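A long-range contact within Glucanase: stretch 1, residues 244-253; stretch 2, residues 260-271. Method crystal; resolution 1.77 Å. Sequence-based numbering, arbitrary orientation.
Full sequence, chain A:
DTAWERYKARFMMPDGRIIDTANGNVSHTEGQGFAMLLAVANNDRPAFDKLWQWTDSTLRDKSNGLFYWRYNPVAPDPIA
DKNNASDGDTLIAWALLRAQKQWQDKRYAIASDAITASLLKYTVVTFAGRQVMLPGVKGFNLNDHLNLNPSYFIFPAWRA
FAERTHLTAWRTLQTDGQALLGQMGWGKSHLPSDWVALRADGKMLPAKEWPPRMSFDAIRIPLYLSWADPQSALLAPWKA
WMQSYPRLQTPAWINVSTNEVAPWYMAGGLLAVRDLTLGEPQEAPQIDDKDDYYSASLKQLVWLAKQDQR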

ATOM      1  N   SER A 244      -9.786 -16.560  14.917  1.00 13.12           N
ATOM      2  CA  SER A 244     -10.410 -16.544  16.235  1.00 17.82           C
ATOM      3  C   SER A 244     -11.759 -15.825  16.253  1.00 17.31           C
ATOM      4  O   SER A 244     -12.363 -15.722  17.323  1.00 18.37           O
ATOM      5  N   TYR A 245     -12.239 -15.334  15.114  1.00 13.59           N
ATOM      6  CA  TYR A 245     -13.515 -14.638  15.020  1.00 14.04           C
ATOM      7  C   TYR A 245     -14.393 -15.266  13.952  1.00 13.24           C
ATOM      8  O   TYR A 245     -13.885 -15.845  12.989  1.00 15.53           O
ATOM      9  N   PRO A 246     -15.719 -15.155  14.087  1.00 14.04           N
ATOM     10  CA  PRO A 246     -16.601 -15.507  12.968  1.00 16.03           C
ATOM     11  C   PRO A 246     -16.314 -14.603  11.777  1.00 15.00           C
ATOM     12  O   PRO A 246     -16.017 -13.419  11.936  1.00 13.85           O
ATOM     13  N   ARG A 247     -16.390 -15.183  10.577  1.00 15.30           N
ATOM     14  CA  ARG A 247     -16.088 -14.439   9.358  1.00 13.66           C
ATOM     15  C   ARG A 247     -16.796 -13.087   9.315  1.00 15.88           C
ATOM     16  O   ARG A 247     -16.186 -12.071   8.962  1.00 15.78           O
ATOM     17  N   LEU A 248     -18.078 -13.053   9.675  1.00 16.03           N
ATOM     18  CA  LEU A 248     -18.873 -11.832   9.606  1.00 17.52           C
ATOM     19  C   LEU A 248     -18.851 -11.020  10.896  1.00 16.10           C
ATOM     20  O   LEU A 248     -19.509  -9.971  10.965  1.00 14.18           O
ATOM     21  N   GLN A 249     -18.104 -11.455  11.906  1.00 13.29           N
ATOM     22  CA  GLN A 249     -17.969 -10.728  13.161  1.00 13.68           C
ATOM     23  C   GLN A 249     -16.505 -10.551  13.533  1.00 11.87           C
ATOM     24  O   GLN A 249     -16.107 -10.747  14.682  1.00 11.60           O
ATOM     25  N   THR A 250     -15.682 -10.162  12.560  1.00 11.16           N
ATOM     26  CA  THR A 250     -14.276  -9.891  12.810  1.00 10.60           C
ATOM     27  C   THR A 250     -14.084  -8.405  13.038  1.00 10.01           C
ATOM     28  O   THR A 250     -14.471  -7.613  12.168  1.00  8.80           O
ATOM     29  N   PRO A 251     -13.506  -7.981  14.165  1.00 10.34           N
ATOM     30  CA  PRO A 251     -13.371  -6.542  14.434  1.00  9.63           C
ATOM     31  C   PRO A 251     -12.574  -5.841  13.345  1.00 11.75           C
ATOM     32  O   PRO A 251     -11.600  -6.381  12.817  1.00 10.12           O
ATOM     33  N   ALA A 252     -13.007  -4.621  13.011  1.00  8.53           N
ATOM     34  CA  ALA A 252     -12.351  -3.873  11.940  1.00 10.85           C
ATOM     35  C   ALA A 252     -10.976  -3.359  12.342  1.00 10.65           C
ATOM     36  O   ALA A 252     -10.167  -3.049  11.461  1.00  9.20           O
ATOM     37  N   TRP A 253     -10.711  -3.210  13.641  1.00  9.16           N
ATOM     38  CA  TRP A 253      -9.373  -2.890  14.114  1.00  9.01           C
ATOM     39  C   TRP A 253      -9.161  -3.512  15.488  1.00  9.73           C
ATOM     40  O   TRP A 253     -10.114  -3.906  16.167  1.00  9.63           O
ATOM     41  N   GLU A 260      -7.973  -3.925  23.150  1.00 11.99           N
ATOM     42  CA  GLU A 260      -9.316  -3.469  22.811  1.00 15.18           C
ATOM     43  C   GLU A 260      -9.568  -3.639  21.315  1.00 12.07           C
ATOM     44  O   GLU A 260      -8.695  -3.353  20.494  1.00 11.78           O
ATOM     45  N   VAL A 261     -10.772  -4.089  20.955  1.00  8.64           N
ATOM     46  CA  VAL A 261     -11.118  -4.281  19.550  1.00  7.81           C
ATOM     47  C   VAL A 261     -12.256  -3.341  19.164  1.00 10.29           C
ATOM     48  O   VAL A 261     -13.012  -2.839  20.008  1.00  7.74           O
ATOM     49  N   ALA A 262     -12.366  -3.117  17.857  1.00  9.87           N
ATOM     50  CA  ALA A 262     -13.451  -2.314  17.315  1.00  9.29           C
ATOM     51  C   ALA A 262     -14.788  -2.960  17.658  1.00 10.93           C
ATOM     52  O   ALA A 262     -14.904  -4.190  17.641  1.00 10.38           O
ATOM     53  N   PRO A 263     -15.820  -2.169  17.956  1.00  9.88           N
ATOM     54  CA  PRO A 263     -17.153  -2.741  18.167  1.00 10.47           C
ATOM     55  C   PRO A 263     -17.903  -3.013  16.874  1.00 11.70           C
ATOM     56  O   PRO A 263     -19.082  -3.389  16.922  1.00 12.54           O
ATOM     57  N   TRP A 264     -17.275  -2.809  15.721  1.00 10.80           N
ATOM     58  CA  TRP A 264     -17.910  -3.108  14.454  1.00 10.30           C
ATOM     59  C   TRP A 264     -16.948  -3.930  13.607  1.00 11.14           C
ATOM     60  O   TRP A 264     -15.746  -4.033  13.903  1.00  9.56           O
ATOM     61  N   TYR A 265     -17.500  -4.533  12.562  1.00  8.31           N
ATOM     62  CA  TYR A 265     -16.889  -5.682  11.910  1.00 11.39           C
ATOM     63  C   TYR A 265     -16.450  -5.385  10.484  1.00 12.13           C
ATOM     64  O   TYR A 265     -17.035  -4.550   9.785  1.00 11.98           O
ATOM     65  N   MET A 266     -15.443  -6.139  10.044  1.00 10.04           N
ATOM     66  CA  MET A 266     -14.977  -6.045   8.670  1.00 10.92           C
ATOM     67  C   MET A 266     -16.079  -6.425   7.699  1.00 12.74           C
ATOM     68  O   MET A 266     -16.774  -7.437   7.881  1.00 12.23           O
ATOM     69  N   ALA A 267     -16.215  -5.614   6.656  1.00  9.26           N
ATOM     70  CA  ALA A 267     -17.132  -5.847   5.558  1.00 12.52           C
ATOM     71  C   ALA A 267     -16.422  -5.411   4.284  1.00 13.14           C
ATOM     72  O   ALA A 267     -15.311  -4.876   4.336  1.00 12.03           O
ATOM     73  N   GLY A 268     -17.062  -5.645   3.139  1.00 13.87           N
ATOM     74  CA  GLY A 268     -16.561  -5.092   1.884  1.00 13.12           C
ATOM     75  C   GLY A 268     -15.098  -5.421   1.646  1.00 13.30           C
ATOM     76  O   GLY A 268     -14.680  -6.584   1.722  1.00 13.59           O
ATOM     77  N   GLY A 269     -14.299  -4.380   1.389  1.00 11.19           N
ATOM     78  CA  GLY A 269     -12.886  -4.590   1.080  1.00 10.43           C
ATOM     79  C   GLY A 269     -12.087  -5.170   2.237  1.00  9.71           C
ATOM     80  O   GLY A 269     -11.192  -5.994   2.027  1.00  7.77           O
ATOM     81  N   LEU A 270     -12.377  -4.737   3.470  1.00 10.61           N
ATOM     82  CA  LEU A 270     -11.678  -5.336   4.610  1.00  9.60           C
ATOM     83  C   LEU A 270     -11.971  -6.823   4.701  1.00 12.33           C
ATOM     84  O   LEU A 270     -11.068  -7.636   4.938  1.00  8.84           O
ATOM     85  N   LEU A 271     -13.236  -7.196   4.513  1.00  9.83           N
ATOM     86  CA  LEU A 271     -13.603  -8.603   4.557  1.00 10.09           C
ATOM     87  C   LEU A 271     -12.934  -9.383   3.430  1.00  9.92           C
ATOM     88  O   LEU A 271     -12.568 -10.548   3.620  1.00 10.47           O
TER

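Three backbone hydrogen bonds fix the register: Met266 N to Thr250 O (2.8 Å), Ala252 N to Trp264 O (2.9 Å) and Ala262 N to Trp253 O (2.9 Å). Pro251 and Tyr265 form a single bridge.

Most CA-to-CB bonds leave sideways; for the longer side chains the chi angles then set what the end reaches. Trp253 takes chi1 p (51°) and chi2 -100°. This lays its indole over Ala262, whose CB sits 3.4 Å from the Trp253 NE1 atom, over the ring face. Trp264 starts away from stretch 1, but chi1 p (59°) and chi2 -79° bring its ring back. Ala252 CB lies over its face, 3.5 Å from Trp264 CH2. Each alanine methyl makes a CH-pi contact with an indole face. The two indoles meet obliquely, planes at 81°. Water 3 joins them, accepting from Trp253 NE1 (3.0 Å) and Trp264 NE1 (3.1 Å).

Tyr265 is chi1 m, chi2 -43°. Gln249 CA lies over its ring face, 3.5 Å from Tyr265 CG. Pro251 CB packs on Val261 CB at 3.7 Å. Met266 is m, t, t; this extended chain carries Met266 CE to 3.5 Å from Pro251 O. Thr250, chi1 m, turns OG1 back to its own stretch, donating to Pro246 O (2.9 Å).

Leu271 points toward stretch 1, with chi1 t and chi2 p. Leu271 CD1 is 3.5 Å from Arg247 O. Arg247 is t through chi3, and its extended chain brings the guanidinium face over Leu271 CD2, 3.7 Å from Arg247 NH2. Leu248 starts away, yet m, t brings its CD2 to 4.0 Å from Leu271 CD2.

Two waters bridge the backbones nearby. Water 1 accepts from Thr250 N (2.9 Å) and lies 2.7 Å from Arg247 O and 2.9 Å from Met266 O. Water 2 donates to Met266 O (2.7 Å) and Leu248 O (3.3 Å).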

ATOM      1  CB  SER A 244      -9.467 -15.913  17.266  1.00 19.64           C
ATOM      2  OG  SER A 244      -9.403 -14.503  17.128  1.00 16.72           O
ATOM      3  CB  TYR A 245     -13.318 -13.146  14.684  1.00 13.46           C
ATOM      4  CG  TYR A 245     -12.715 -12.356  15.812  1.00 12.66           C
ATOM      5  CD1 TYR A 245     -13.498 -11.945  16.879  1.00 13.45           C
ATOM      6  CD2 TYR A 245     -11.356 -12.030  15.822  1.00 15.53           C
ATOM      7  CE1 TYR A 245     -12.962 -11.237  17.920  1.00 17.67           C
ATOM      8  CE2 TYR A 245     -10.810 -11.314  16.869  1.00 14.52           C
ATOM      9  CZ  TYR A 245     -11.622 -10.918  17.916  1.00 17.68           C
ATOM     10  OH  TYR A 245     -11.110 -10.207  18.977  1.00 25.48           O
ATOM     11  CB  PRO A 246     -18.010 -15.271  13.527  1.00 15.92           C
ATOM     12  CG  PRO A 246     -17.855 -15.291  15.010  1.00 16.25           C
ATOM     13  CD  PRO A 246     -16.465 -14.780  15.299  1.00 15.32           C
ATOM     14  CB  ARG A 247     -16.472 -15.260   8.129  1.00 16.25           C
ATOM     15  CG  ARG A 247     -16.421 -14.450   6.843  1.00 13.89           C
ATOM     16  CD  ARG A 247     -16.593 -15.319   5.620  1.00 16.11           C
ATOM     17  NE  ARG A 247     -16.406 -14.544   4.399  1.00 18.05           N
ATOM     18  CZ  ARG A 247     -17.385 -13.911   3.766  1.00 19.90           C
ATOM     19  NH1 ARG A 247     -18.627 -13.968   4.237  1.00 18.51           N
ATOM     20  NH2 ARG A 247     -17.126 -13.224   2.662  1.00 17.94           N
ATOM     21  CB  LEU A 248     -20.323 -12.167   9.226  1.00 18.33           C
ATOM     22  CG  LEU A 248     -20.520 -12.807   7.849  1.00 17.84           C
ATOM     23  CD1 LEU A 248     -21.992 -13.153   7.616  1.00 23.83           C
ATOM     24  CD2 LEU A 248     -20.007 -11.893   6.758  1.00 22.80           C
ATOM     25  CB  GLN A 249     -18.717 -11.430  14.293  1.00 16.18           C
ATOM     26  CG  GLN A 249     -20.219 -11.499  14.121  1.00 18.65           C
ATOM     27  CD  GLN A 249     -20.870 -12.303  15.234  1.00 23.72           C
ATOM     28  OE1 GLN A 249     -21.247 -13.456  15.044  1.00 31.56           O
ATOM     29  NE2 GLN A 249     -20.982 -11.702  16.409  1.00 28.56           N
ATOM     30  CB  THR A 250     -13.441 -10.342  11.627  1.00  9.13           C
ATOM     31  OG1 THR A 250     -13.674 -11.733  11.389  1.00 14.37           O
ATOM     32  CG2 THR A 250     -11.954 -10.108  11.898  1.00 12.70           C
ATOM     33  CB  PRO A 251     -12.644  -6.500  15.780  1.00 10.13           C
ATOM     34  CG  PRO A 251     -12.998  -7.836  16.429  1.00  9.92           C
ATOM     35  CD  PRO A 251     -13.038  -8.806  15.295  1.00 10.45           C
ATOM     36  CB  ALA A 252     -13.222  -2.693  11.500  1.00 12.17           C
ATOM     37  CB  TRP A 253      -9.115  -1.371  14.179  1.00  8.51           C
ATOM     38  CG  TRP A 253     -10.146  -0.534  14.925  1.00  9.09           C
ATOM     39  CD1 TRP A 253     -11.152   0.211  14.368  1.00  9.65           C
ATOM     40  CD2 TRP A 253     -10.239  -0.325  16.348  1.00  9.24           C
ATOM     41  NE1 TRP A 253     -11.869   0.857  15.354  1.00 12.48           N
ATOM     42  CE2 TRP A 253     -11.330   0.546  16.574  1.00 10.76           C
ATOM     43  CE3 TRP A 253      -9.501  -0.776  17.449  1.00  9.94           C
ATOM     44  CZ2 TRP A 253     -11.711   0.951  17.854  1.00 11.18           C
ATOM     45  CZ3 TRP A 253      -9.884  -0.371  18.723  1.00 12.10           C
ATOM     46  CH2 TRP A 253     -10.975   0.492  18.913  1.00 12.86           C
ATOM     47  CB  GLU A 260      -9.492  -2.000  23.205  1.00 16.20           C
ATOM     48  CG  GLU A 260     -10.862  -1.432  22.845  1.00 18.84           C
ATOM     49  CD  GLU A 260     -10.951   0.080  23.000  1.00 29.06           C
ATOM     50  OE1 GLU A 260      -9.903   0.739  23.174  1.00 32.57           O
ATOM     51  OE2 GLU A 260     -12.077   0.616  22.926  1.00 25.76           O
ATOM     52  CB  VAL A 261     -11.513  -5.737  19.210  1.00  9.99           C
ATOM     53  CG1 VAL A 261     -10.383  -6.687  19.504  1.00 11.16           C
ATOM     54  CG2 VAL A 261     -12.786  -6.141  19.959  1.00 13.32           C
ATOM     55  CB  ALA A 262     -13.332  -2.186  15.797  1.00  7.14           C
ATOM     56  CB  PRO A 263     -17.850  -1.649  18.989  1.00 10.12           C
ATOM     57  CG  PRO A 263     -17.272  -0.392  18.449  1.00  9.78           C
ATOM     58  CD  PRO A 263     -15.799  -0.720  18.213  1.00 10.41           C
ATOM     59  CB  TRP A 264     -18.355  -1.827  13.739  1.00 10.55           C
ATOM     60  CG  TRP A 264     -17.238  -0.880  13.461  1.00 10.64           C
ATOM     61  CD1 TRP A 264     -16.652  -0.014  14.344  1.00 11.73           C
ATOM     62  CD2 TRP A 264     -16.567  -0.705  12.214  1.00 11.18           C
ATOM     63  NE1 TRP A 264     -15.658   0.692  13.715  1.00 13.21           N
ATOM     64  CE2 TRP A 264     -15.589   0.293  12.404  1.00 13.59           C
ATOM     65  CE3 TRP A 264     -16.701  -1.291  10.951  1.00 11.37           C
ATOM     66  CZ2 TRP A 264     -14.742   0.712  11.386  1.00 12.97           C
ATOM     67  CZ3 TRP A 264     -15.864  -0.873   9.937  1.00 16.59           C
ATOM     68  CH2 TRP A 264     -14.893   0.118  10.161  1.00 15.07           C
ATOM     69  CB  TYR A 265     -17.854  -6.862  11.875  1.00 11.83           C
ATOM     70  CG  TYR A 265     -18.419  -7.222  13.223  1.00 11.75           C
ATOM     71  CD1 TYR A 265     -17.608  -7.267  14.350  1.00 14.96           C
ATOM     72  CD2 TYR A 265     -19.768  -7.515  13.365  1.00 14.54           C
ATOM     73  CE1 TYR A 265     -18.135  -7.611  15.602  1.00 18.82           C
ATOM     74  CE2 TYR A 265     -20.296  -7.858  14.595  1.00 20.32           C
ATOM     75  CZ  TYR A 265     -19.481  -7.897  15.708  1.00 20.76           C
ATOM     76  OH  TYR A 265     -20.029  -8.243  16.925  1.00 28.56           O
ATOM     77  CB  MET A 266     -13.767  -6.957   8.459  1.00  8.45           C
ATOM     78  CG  MET A 266     -12.590  -6.609   9.327  1.00  9.08           C
ATOM     79  SD  MET A 266     -11.169  -7.594   8.805  1.00 13.01           S
ATOM     80  CE  MET A 266      -9.895  -6.851   9.806  1.00  9.81           C
ATOM     81  CB  ALA A 267     -18.444  -5.082   5.759  1.00 16.90           C
ATOM     82  CB  LEU A 270     -12.071  -4.655   5.926  1.00 12.02           C
ATOM     83  CG  LEU A 270     -11.574  -3.248   6.242  1.00 15.49           C
ATOM     84  CD1 LEU A 270     -12.016  -2.852   7.657  1.00 15.51           C
ATOM     85  CD2 LEU A 270     -10.072  -3.188   6.141  1.00 12.17           C
ATOM     86  CB  LEU A 271     -15.125  -8.731   4.489  1.00 12.34           C
ATOM     87  CG  LEU A 271     -15.728 -10.130   4.537  1.00 14.46           C
ATOM     88  CD1 LEU A 271     -15.246 -10.852   5.775  1.00 13.23           C
ATOM     89  CD2 LEU A 271     -17.262 -10.043   4.511  1.00 13.92           C
TER
HETATM   90  O   HOH W   1     -16.268  -9.485   9.829  1.00 13.26           O
HETATM   91  O   HOH W   2     -19.353  -8.117   8.279  1.00 22.02           O
HETATM   92  O   HOH W   3     -14.211   2.781  15.551  1.00 17.67           O